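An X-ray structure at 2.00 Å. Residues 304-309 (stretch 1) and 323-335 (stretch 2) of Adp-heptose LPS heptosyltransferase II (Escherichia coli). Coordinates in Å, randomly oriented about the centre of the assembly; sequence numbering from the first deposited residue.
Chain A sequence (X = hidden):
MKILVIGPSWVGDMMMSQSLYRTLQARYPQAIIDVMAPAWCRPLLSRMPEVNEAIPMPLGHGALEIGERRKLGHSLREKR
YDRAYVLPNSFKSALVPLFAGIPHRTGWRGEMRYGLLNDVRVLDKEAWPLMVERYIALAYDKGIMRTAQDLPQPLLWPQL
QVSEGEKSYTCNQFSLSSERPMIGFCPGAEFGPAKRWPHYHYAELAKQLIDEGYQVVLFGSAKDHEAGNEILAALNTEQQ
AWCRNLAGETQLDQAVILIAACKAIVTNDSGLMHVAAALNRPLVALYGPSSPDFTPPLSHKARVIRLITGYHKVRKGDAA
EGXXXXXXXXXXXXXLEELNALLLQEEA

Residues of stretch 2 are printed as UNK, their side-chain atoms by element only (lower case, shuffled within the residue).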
# COMPACT_ATOMS: atom_id res chain seq x y z
N VAL A 304 -14.15 8.32 0.62
CA VAL A 304 -13.97 8.14 -0.81
C VAL A 304 -14.88 9.07 -1.58
O VAL A 304 -16.06 9.21 -1.26
CB VAL A 304 -14.27 6.69 -1.24
CG1 VAL A 304 -14.44 6.62 -2.75
CG2 VAL A 304 -13.12 5.76 -0.80
N ILE A 305 -14.33 9.73 -2.59
CA ILE A 305 -15.11 10.62 -3.43
C ILE A 305 -15.06 10.09 -4.85
O ILE A 305 -13.99 9.87 -5.41
CB ILE A 305 -14.54 12.05 -3.41
CG1 ILE A 305 -14.54 12.59 -1.98
CG2 ILE A 305 -15.39 12.96 -4.31
CD1 ILE A 305 -13.97 13.99 -1.84
N ARG A 306 -16.24 9.85 -5.42
CA ARG A 306 -16.36 9.36 -6.79
C ARG A 306 -17.69 9.87 -7.31
O ARG A 306 -18.72 9.75 -6.65
CB ARG A 306 -16.35 7.83 -6.85
CG ARG A 306 -16.15 7.31 -8.27
CD ARG A 306 -16.35 5.80 -8.39
NE ARG A 306 -16.04 5.33 -9.74
CZ ARG A 306 -16.44 4.16 -10.24
NH1 ARG A 306 -17.18 3.34 -9.52
NH2 ARG A 306 -16.10 3.82 -11.48
N LEU A 307 -17.67 10.46 -8.50
CA LEU A 307 -18.88 11.03 -9.08
C LEU A 307 -19.63 10.09 -10.02
O LEU A 307 -20.81 10.30 -10.30
CB LEU A 307 -18.54 12.32 -9.81
CG LEU A 307 -17.82 13.38 -8.96
CD1 LEU A 307 -17.48 14.58 -9.82
CD2 LEU A 307 -18.71 13.80 -7.79
N ILE A 308 -18.96 9.06 -10.51
CA ILE A 308 -19.59 8.11 -11.42
C ILE A 308 -19.71 6.71 -10.82
O ILE A 308 -19.22 6.45 -9.72
CB ILE A 308 -18.81 8.02 -12.75
CG1 ILE A 308 -17.38 7.55 -12.49
CG2 ILE A 308 -18.80 9.38 -13.43
CD1 ILE A 308 -16.61 7.24 -13.75
N THR A 309 -20.36 5.82 -11.56
CA THR A 309 -20.57 4.44 -11.13
C THR A 309 -19.93 3.48 -12.13
O THR A 309 -19.56 3.88 -13.23
CB THR A 309 -22.07 4.12 -11.01
OG1 THR A 309 -22.71 5.09 -10.17
CG2 THR A 309 -22.28 2.74 -10.42
N UNK A 323 -6.12 12.40 -18.61
CA UNK A 323 -6.99 12.42 -17.45
C UNK A 323 -8.41 12.01 -17.85
O UNK A 323 -8.80 12.14 -19.01
c UNK A 323 -7.05 13.82 -16.85
c UNK A 323 -3.94 14.09 -14.64
o UNK A 323 -2.27 15.79 -14.46
c UNK A 323 -3.41 15.29 -15.06
c UNK A 323 -5.11 13.61 -15.24
c UNK A 323 -4.03 16.01 -16.08
c UNK A 323 -5.18 15.52 -16.67
c UNK A 323 -5.75 14.31 -16.26
N UNK A 324 -9.17 11.54 -16.87
CA UNK A 324 -10.54 11.11 -17.09
C UNK A 324 -11.48 12.22 -16.63
O UNK A 324 -11.23 12.87 -15.62
c UNK A 324 -12.03 9.07 -16.82
c UNK A 324 -12.13 8.03 -17.68
c UNK A 324 -14.16 8.62 -17.11
n UNK A 324 -13.47 7.77 -17.84
c UNK A 324 -10.83 9.82 -16.32
n UNK A 324 -13.32 9.42 -16.48
N UNK A 325 -12.56 12.43 -17.38
CA UNK A 325 -13.52 13.48 -17.05
C UNK A 325 -14.07 13.36 -15.63
O UNK A 325 -14.32 14.36 -14.96
c UNK A 325 -14.78 15.96 -18.36
c UNK A 325 -14.68 13.47 -18.04
o UNK A 325 -14.15 16.00 -19.42
n UNK A 325 -14.84 16.99 -17.52
c UNK A 325 -15.55 14.72 -17.97
N UNK A 326 -14.27 12.12 -15.18
CA UNK A 326 -14.82 11.88 -13.84
C UNK A 326 -13.95 12.45 -12.72
O UNK A 326 -14.46 12.79 -11.65
o UNK A 326 -13.84 9.65 -13.68
c UNK A 326 -15.05 10.38 -13.62
N UNK A 327 -12.65 12.55 -12.96
CA UNK A 327 -11.72 13.10 -11.97
C UNK A 327 -11.58 14.60 -12.18
O UNK A 327 -11.45 15.36 -11.22
c UNK A 327 -10.36 12.40 -12.06
c UNK A 327 -9.09 10.27 -11.58
c UNK A 327 -10.27 11.13 -11.18
c UNK A 327 -10.14 11.55 -9.72
N UNK A 328 -11.60 15.03 -13.43
CA UNK A 328 -11.52 16.44 -13.74
C UNK A 328 -12.74 17.12 -13.11
O UNK A 328 -12.64 18.24 -12.61
c UNK A 328 -10.16 16.14 -17.38
c UNK A 328 -11.52 16.68 -15.27
c UNK A 328 -10.19 16.20 -15.86
c UNK A 328 -11.77 18.15 -15.59
N UNK A 329 -13.88 16.44 -13.10
CA UNK A 329 -15.10 17.01 -12.53
C UNK A 329 -15.13 17.12 -11.00
O UNK A 329 -16.03 17.74 -10.44
o UNK A 329 -16.06 17.43 -15.05
c UNK A 329 -16.64 16.49 -14.48
o UNK A 329 -17.47 15.75 -15.06
c UNK A 329 -16.33 16.23 -13.01
N UNK A 330 -14.15 16.51 -10.33
CA UNK A 330 -14.09 16.63 -8.87
C UNK A 330 -13.32 17.92 -8.58
O UNK A 330 -12.12 17.99 -8.80
c UNK A 330 -14.22 14.17 -8.39
c UNK A 330 -13.63 12.92 -7.75
c UNK A 330 -13.11 15.71 -6.74
c UNK A 330 -13.37 15.43 -8.23
N UNK A 331 -14.03 18.93 -8.08
CA UNK A 331 -13.42 20.23 -7.81
C UNK A 331 -12.60 20.29 -6.53
O UNK A 331 -12.87 19.57 -5.57
o UNK A 331 -15.22 21.20 -6.50
c UNK A 331 -15.45 21.25 -8.90
c UNK A 331 -14.49 21.34 -7.72
N UNK A 332 -11.57 21.14 -6.50
CA UNK A 332 -10.72 21.29 -5.32
C UNK A 332 -11.57 21.72 -4.12
O UNK A 332 -11.25 21.39 -2.98
c UNK A 332 -9.57 22.09 -7.20
c UNK A 332 -9.74 22.37 -5.74
c UNK A 332 -11.00 21.88 -7.64
N UNK A 333 -12.64 22.47 -4.38
CA UNK A 333 -13.52 22.93 -3.31
C UNK A 333 -14.25 21.76 -2.66
O UNK A 333 -14.42 21.73 -1.44
o UNK A 333 -13.68 26.12 -1.93
c UNK A 333 -15.36 24.60 -2.74
c UNK A 333 -14.53 23.95 -3.84
c UNK A 333 -14.51 25.25 -1.66
n UNK A 333 -14.72 24.83 -0.42
N UNK A 334 -14.70 20.80 -3.46
CA UNK A 334 -15.39 19.63 -2.91
C UNK A 334 -14.44 18.87 -1.99
O UNK A 334 -14.79 18.49 -0.87
n UNK A 334 -20.00 17.24 -6.40
n UNK A 334 -17.84 17.00 -5.64
c UNK A 334 -15.88 18.72 -4.04
c UNK A 334 -16.54 17.43 -3.56
n UNK A 334 -19.58 15.96 -4.54
c UNK A 334 -19.14 16.73 -5.53
c UNK A 334 -16.81 16.49 -4.74
N UNK A 335 -13.22 18.65 -2.48
CA UNK A 335 -12.19 17.93 -1.72
C UNK A 335 -11.80 18.70 -0.46
O UNK A 335 -11.65 18.12 0.62
c UNK A 335 -10.93 17.69 -2.60
c UNK A 335 -9.85 16.98 -1.79
c UNK A 335 -11.32 16.83 -3.81
O HOH W 1 -15.32 10.71 -10.00

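Position 323 has one carbon leading to a six-carbon ring that bears an oxygen. It does not reach stretch 1. It is Tyr-323.

Position 324 has one carbon and a five-membered ring of three carbons and two nitrogens. A ring carbon lies near Ile-308 CD1. This is His-324, and the pair is CE1 to Ile-308 CD1, 4.4 Å. It caps the following helix: its ND1 accepts from the backbone N of position 326 at 3.1 Å.

Position 325 has three carbons, the third carrying one oxygen and one nitrogen. Beyond reach of stretch 1, it is Gln-325.

Position 326 has one carbon and one oxygen. Its CB is 3.5 Å from Ile-308 CD1. This is Ser-326. Its CA-to-CB bond points toward stretch 1.

Position 327 has four carbons, forked at the second. It makes no contact with stretch 1, and its CA-to-CB bond points away. It is Leu-327.

Position 328 has four carbons, forked at the first, with one arm two carbons long. It also points away. It is Ile-328.

Position 329 has two carbons, the second carrying two oxygens. Its CB is 3.8 Å from Leu-307 CD1, and its backbone O is 3.5 Å from that same methyl. This is Asp-329. Its OD1 accepts from Gln-325 NE2 at 2.8 Å.

Position 330 has four carbons, forked at the first, one arm two carbons long. That arm meets Ile-305 and Leu-307. This is Ile-330: CD1 is 3.9 Å from Ile-305 CG2, and CG1 is 3.6 Å from Leu-307 CD1.

Position 331 has one carbon carrying an oxygen and a carbon. It is Thr-331, without contact to stretch 1. Its OG1 caps the second helix, accepting from the backbone N of position 334 at 3.1 Å.

Position 332 has three carbons closing a ring onto the backbone N: Pro-332.

Position 333 has three carbons, the third carrying oxygen and nitrogen. It is Gln-333, out of reach.

Position 334 has three carbons, a nitrogen, then a carbon with two more nitrogens. The chain runs past Ile-305, and its nitrogen-bearing end meets Leu-307. This is Arg-334. Its CD is 3.8 Å from Ile-305 CG2. Leu-307 CD2 lies over one guanidinium face, 3.7 Å from CZ.

Position 335 has one carbon carrying two carbons. One of its methyls lies near Ile-305. It is Val-335, with CG2 4.4 Å from Ile-305 CD1.

The contact works mainly by apolar packing. No direct hydrogen bond crosses it. Water 1 bridges the backbones, accepting from Leu-307 N and donating to Ser-326 O, both at 2.8 Å.

Stretch 2 (323-335) YHQSLIDITPQRV
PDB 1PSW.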